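PDB 4ART: structural protein ORF273 from Acidianus two-tailed virus, which is a structural protein of the virion whose thermo- and acid-stable chain has a new fold, though its precise role in the particle is not established by the structure alone. Local coordinates for the interface of chains A and B. Residues are numbered along the deposited sequence; one frame, centred on the assembly and turned at random. Chains: chain A/B, Structural protein ORF273.

Contact 1: the interface of chains A and B. Residues chain A 114, 128, 188, 191-192; chain B 215, 219, 228.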
loop_
_atom_site.group_PDB
_atom_site.type_symbol
_atom_site.label_atom_id
_atom_site.label_comp_id
_atom_site.label_asym_id
_atom_site.label_seq_id
_atom_site.Cartn_x
_atom_site.Cartn_y
_atom_site.Cartn_z
ATOM N N SER A 114 2.441 2.926 11.372
ATOM C CA SER A 114 3.583 3.806 11.566
ATOM C C SER A 114 3.132 5.195 11.988
ATOM O O SER A 114 3.664 5.742 12.946
ATOM C CB SER A 114 4.427 3.889 10.291
ATOM O OG SER A 114 4.966 2.634 9.921
ATOM N N ILE A 128 11.001 10.755 18.834
ATOM C CA ILE A 128 11.570 9.684 18.017
ATOM C C ILE A 128 12.844 10.244 17.398
ATOM O O ILE A 128 12.792 11.167 16.569
ATOM C CB ILE A 128 10.543 9.090 16.970
ATOM C CG1 ILE A 128 9.257 8.601 17.657
ATOM C CG2 ILE A 128 11.153 7.965 16.127
ATOM C CD1 ILE A 128 8.052 8.560 16.803
ATOM N N ALA A 188 15.238 4.554 16.734
ATOM C CA ALA A 188 14.494 3.997 15.600
ATOM C C ALA A 188 14.221 2.506 15.873
ATOM O O ALA A 188 13.140 2.006 15.559
ATOM C CB ALA A 188 15.298 4.159 14.320
ATOM N N PHE A 191 11.291 2.164 18.235
ATOM C CA PHE A 191 10.078 2.438 17.486
ATOM C C PHE A 191 9.687 1.169 16.715
ATOM O O PHE A 191 8.537 0.742 16.782
ATOM C CB PHE A 191 10.291 3.622 16.527
ATOM C CG PHE A 191 9.069 3.985 15.736
ATOM C CD1 PHE A 191 8.784 3.348 14.530
ATOM C CD2 PHE A 191 8.223 4.972 16.179
ATOM C CE1 PHE A 191 7.655 3.662 13.814
ATOM C CE2 PHE A 191 7.097 5.289 15.457
ATOM C CZ PHE A 191 6.822 4.622 14.281
ATOM N N ASN A 192 10.659 0.561 16.001
ATOM C CA ASN A 192 10.465 -0.657 15.215
ATOM C C ASN A 192 9.991 -1.847 16.040
ATOM O O ASN A 192 9.093 -2.568 15.594
ATOM C CB ASN A 192 11.717 -0.975 14.380
ATOM C CG ASN A 192 11.979 0.032 13.282
ATOM O OD1 ASN A 192 11.066 0.715 12.780
ATOM N ND2 ASN A 192 13.234 0.147 12.889
ATOM N N ARG B 215 7.700 -1.362 5.477
ATOM C CA ARG B 215 7.551 -0.184 6.349
ATOM C C ARG B 215 8.825 0.660 6.567
ATOM O O ARG B 215 8.790 1.869 6.359
ATOM C CB ARG B 215 6.930 -0.590 7.700
ATOM C CG ARG B 215 5.451 -0.994 7.608
ATOM C CD ARG B 215 4.839 -1.219 8.974
ATOM N NE ARG B 215 3.393 -1.446 8.891
ATOM C CZ ARG B 215 2.785 -2.600 9.146
ATOM N NH1 ARG B 215 3.487 -3.660 9.532
ATOM N NH2 ARG B 215 1.471 -2.704 9.019
ATOM N N HIS B 219 9.974 4.569 4.656
ATOM C CA HIS B 219 10.085 5.542 5.765
ATOM C C HIS B 219 11.261 6.482 5.461
ATOM O O HIS B 219 11.145 7.708 5.550
ATOM C CB HIS B 219 10.491 4.741 7.033
ATOM C CG HIS B 219 9.944 5.138 8.371
ATOM N ND1 HIS B 219 9.465 4.171 9.264
ATOM C CD2 HIS B 219 9.943 6.340 8.994
ATOM C CE1 HIS B 219 9.103 4.833 10.351
ATOM N NE2 HIS B 219 9.370 6.141 10.239
ATOM N N PHE B 228 15.454 6.683 10.168
ATOM C CA PHE B 228 15.394 5.313 9.708
ATOM C C PHE B 228 16.459 4.960 8.648
ATOM O O PHE B 228 16.395 3.887 8.068
ATOM C CB PHE B 228 13.945 4.924 9.394
ATOM C CG PHE B 228 13.096 4.954 10.656
ATOM C CD1 PHE B 228 12.657 6.166 11.196
ATOM C CD2 PHE B 228 12.766 3.780 11.323
ATOM C CE1 PHE B 228 11.880 6.195 12.375
ATOM C CE2 PHE B 228 11.984 3.810 12.495
ATOM C CZ PHE B 228 11.553 5.018 13.014
HETATM O O HOH W 1 6.607 3.326 7.733
#
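The ring of B:Phe228 is sandwiched between the methyl group of A:Ala188 on one face and the imidazole of B:His219 on the other, while A:Phe191 and A:Asn192 meet its edge. A:Ala188 CB lies 4.0 Å from the centroid of the B:Phe228 ring, displaced toward the rim, in a CH-pi contact. On the opposite face, within its own chain, B:His219 CE1 sits over the middle of the ring. The leading rim of B:Phe228 points at the flat side of A:Phe191, an edge-to-face pair with planes 78° apart. Its CZ does the touching, 3.6 Å from A:Phe191 CD1. A:Phe191 holds this position with CG anti to its backbone N (chi1 -179°), which swings the ring away from the helix backbone toward A:Ser114 of its own chain and sets one face against the rim of B:Phe228.

A:Asn192 passes B:Phe228 in the opposite direction, its amide tilted 57° from the ring. The carbonyl oxygen A:Asn192 OD1 comes within 3.2 Å of B:Phe228 CE2, a position suited to a weak interaction with the aromatic hydrogen. The same oxygen lies at the edge of the A:Phe191 ring, in its plane, and thus borders both aromatics. B:His219 adds a second aromatic contact, its CE1 3.9 Å from A:Phe191 CE1, which lies at the imidazole edge. A:Ile128 contributes a more distant aliphatic flank beyond the ring.

One turn earlier in helix 210-221, a water bridges the chains. The hydroxyl A:Ser114 OG is 2.8 Å from water 1, which in turn is 3.0 Å from the backbone oxygen B:Arg215 O. The aliphatic part of B:Arg215 passes loosely, CD 4.0 Å from A:Ser114 OG.

The site seats one aromatic residue of the 3-10 turn 226-228 against a helix of the other subunit. It thereby joins the two copies through largely apolar packing, which may contribute to stability in hot acid if this dimer forms in solution or in the virion.

Contact 2: the interface of chains A and B. Residues chain A 216, 219, 227-228, 231; chain B 188-189, 191-192.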
loop_
_atom_site.group_PDB
_atom_site.type_symbol
_atom_site.label_atom_id
_atom_site.label_comp_id
_atom_site.label_asym_id
_atom_site.label_seq_id
_atom_site.Cartn_x
_atom_site.Cartn_y
_atom_site.Cartn_z
ATOM N N ILE A 216 -7.036 -10.033 4.886
ATOM C CA ILE A 216 -8.248 -10.842 4.689
ATOM C C ILE A 216 -9.448 -10.077 4.048
ATOM O O ILE A 216 -9.972 -10.557 3.041
ATOM C CB ILE A 216 -8.596 -11.655 5.952
ATOM C CG1 ILE A 216 -7.504 -12.727 6.206
ATOM C CG2 ILE A 216 -9.993 -12.252 5.844
ATOM C CD1 ILE A 216 -7.584 -13.357 7.557
ATOM N N HIS A 219 -8.570 -9.357 0.472
ATOM C CA HIS A 219 -8.686 -10.568 -0.335
ATOM C C HIS A 219 -10.144 -10.813 -0.725
ATOM O O HIS A 219 -10.424 -11.161 -1.867
ATOM C CB HIS A 219 -8.083 -11.768 0.411
ATOM C CG HIS A 219 -6.592 -11.716 0.559
ATOM N ND1 HIS A 219 -5.778 -11.064 -0.379
ATOM C CD2 HIS A 219 -5.800 -12.261 1.509
ATOM C CE1 HIS A 219 -4.534 -11.231 0.039
ATOM N NE2 HIS A 219 -4.486 -11.947 1.160
ATOM N N SER A 227 -14.144 -17.102 -0.950
ATOM C CA SER A 227 -13.783 -18.051 0.100
ATOM C C SER A 227 -13.308 -17.321 1.378
ATOM O O SER A 227 -13.356 -17.896 2.455
ATOM C CB SER A 227 -12.744 -19.033 -0.408
ATOM O OG SER A 227 -11.502 -18.363 -0.523
ATOM N N PHE A 228 -12.970 -16.016 1.253
ATOM C CA PHE A 228 -12.521 -15.156 2.343
ATOM C C PHE A 228 -13.652 -14.448 3.047
ATOM O O PHE A 228 -13.406 -13.687 3.961
ATOM C CB PHE A 228 -11.482 -14.121 1.844
ATOM C CG PHE A 228 -10.136 -14.723 1.523
ATOM C CD1 PHE A 228 -9.882 -15.271 0.275
ATOM C CD2 PHE A 228 -9.125 -14.761 2.483
ATOM C CE1 PHE A 228 -8.630 -15.845 -0.014
ATOM C CE2 PHE A 228 -7.892 -15.357 2.200
ATOM C CZ PHE A 228 -7.653 -15.884 0.952
ATOM N N ASP A 231 -14.188 -15.160 7.135
ATOM C CA ASP A 231 -13.157 -14.489 7.927
ATOM C C ASP A 231 -13.263 -12.966 7.880
ATOM O O ASP A 231 -13.105 -12.349 8.915
ATOM C CB ASP A 231 -11.759 -14.970 7.552
ATOM C CG ASP A 231 -11.542 -16.457 7.708
ATOM O OD1 ASP A 231 -12.251 -17.076 8.524
ATOM O OD2 ASP A 231 -10.609 -16.986 7.061
ATOM N N ALA B 188 -9.143 -20.835 2.233
ATOM C CA ALA B 188 -8.748 -19.457 2.492
ATOM C C ALA B 188 -7.955 -19.411 3.809
ATOM O O ALA B 188 -6.972 -18.670 3.905
ATOM C CB ALA B 188 -9.988 -18.572 2.608
ATOM N N ASP B 189 -8.376 -20.218 4.808
ATOM C CA ASP B 189 -7.697 -20.308 6.109
ATOM C C ASP B 189 -6.269 -20.798 5.964
ATOM O O ASP B 189 -5.378 -20.238 6.590
ATOM C CB ASP B 189 -8.474 -21.204 7.089
ATOM C CG ASP B 189 -9.803 -20.596 7.498
ATOM O OD1 ASP B 189 -9.845 -19.375 7.747
ATOM O OD2 ASP B 189 -10.801 -21.333 7.533
ATOM N N PHE B 191 -4.418 -20.588 3.169
ATOM C CA PHE B 191 -3.709 -19.545 2.435
ATOM C C PHE B 191 -3.288 -18.496 3.450
ATOM O O PHE B 191 -2.131 -18.113 3.465
ATOM C CB PHE B 191 -4.576 -18.928 1.319
ATOM C CG PHE B 191 -3.835 -17.861 0.506
ATOM C CD1 PHE B 191 -3.854 -16.521 0.895
ATOM C CD2 PHE B 191 -3.099 -18.203 -0.648
ATOM C CE1 PHE B 191 -3.140 -15.540 0.147
ATOM C CE2 PHE B 191 -2.424 -17.216 -1.409
ATOM C CZ PHE B 191 -2.425 -15.901 -0.994
ATOM N N ASN B 192 -4.226 -18.065 4.322
ATOM C CA ASN B 192 -3.983 -17.063 5.362
ATOM C C ASN B 192 -2.898 -17.478 6.361
ATOM O O ASN B 192 -2.081 -16.637 6.712
ATOM C CB ASN B 192 -5.263 -16.673 6.112
ATOM C CG ASN B 192 -4.947 -15.619 7.168
ATOM O OD1 ASN B 192 -4.674 -14.470 6.828
ATOM N ND2 ASN B 192 -4.825 -15.985 8.459
HETATM O O HOH W 2 -8.127 -17.838 9.053
#
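B:Ala188 packs its methyl group squarely over the ring of A:Phe228, and this is the tight end of the contact. B:Ala188 CB stands 3.7 Å from the ring centroid, nearly equidistant from all six ring carbons, as a centred CH-pi contact. The far face of the ring is backed by A:His219 CB of its own chain, which leaves A:Phe228 held between a methyl and a methylene group. A:Ser227 closes around the same methyl: its backbone O is 3.4 Å from B:Ala188 CB, and its OG, placed between the backbone N and the carbonyl carbon (chi1 73°), comes to 3.5 Å of that carbon. B:Phe191 meets the ring at about a right angle, with CD1 3.9 Å from A:Phe228 CZ, and its CE1 also borders the imidazole nitrogen A:His219 NE2.

Beside this core, the end of A:Ile216 lies across the amide of B:Asn192. The terminal methyl A:Ile216 CD1 is 3.2 Å from B:Asn192 OD1. B:Asn192 extends toward it with CG anti to the backbone N (chi1 -179°), which turns the amide to the isoleucine and away from A:Phe228.

The other flank is polar and hydrated. A:Asp231 OD2 and B:Asp189 OD1 are 2.6 Å apart, with the carboxylate planes inclined by 37°. Such proximity would be repulsive between two charged groups, but one shared proton would make it a hydrogen bond; the proton is not seen, and an acidic habitat makes this plausible. Water 2 lies next to the pair, 2.6 Å from B:Asp189 OD1 and a longer 3.3 Å from A:Asp231 OD2.

In the fold, the first turn of helix 188-201 of chain B rests in a corner of chain A formed by helix 210-221, the 3-10 turn 226-228 and the start of helix 229-242.

Contact 1 and contact 2 lie about 29 Å apart, measured between the centres of their C-alpha atoms, and occupy equivalent places on opposite sides of the two-fold axis. In each, helix 188-201 of one chain meets helix 210-221 and the 3-10 turn 226-228 of the other; the chains simply exchange roles. Residues 188, 191, 192, 219 and 228 recur in both. Residues 192 and 219 have different first torsions in the two copies, so the polar surround varies while the pairing of Ala188 with Phe228 is kept. Gripping at two separated points would resist rocking of one subunit on the other, should this dimer be the biological one.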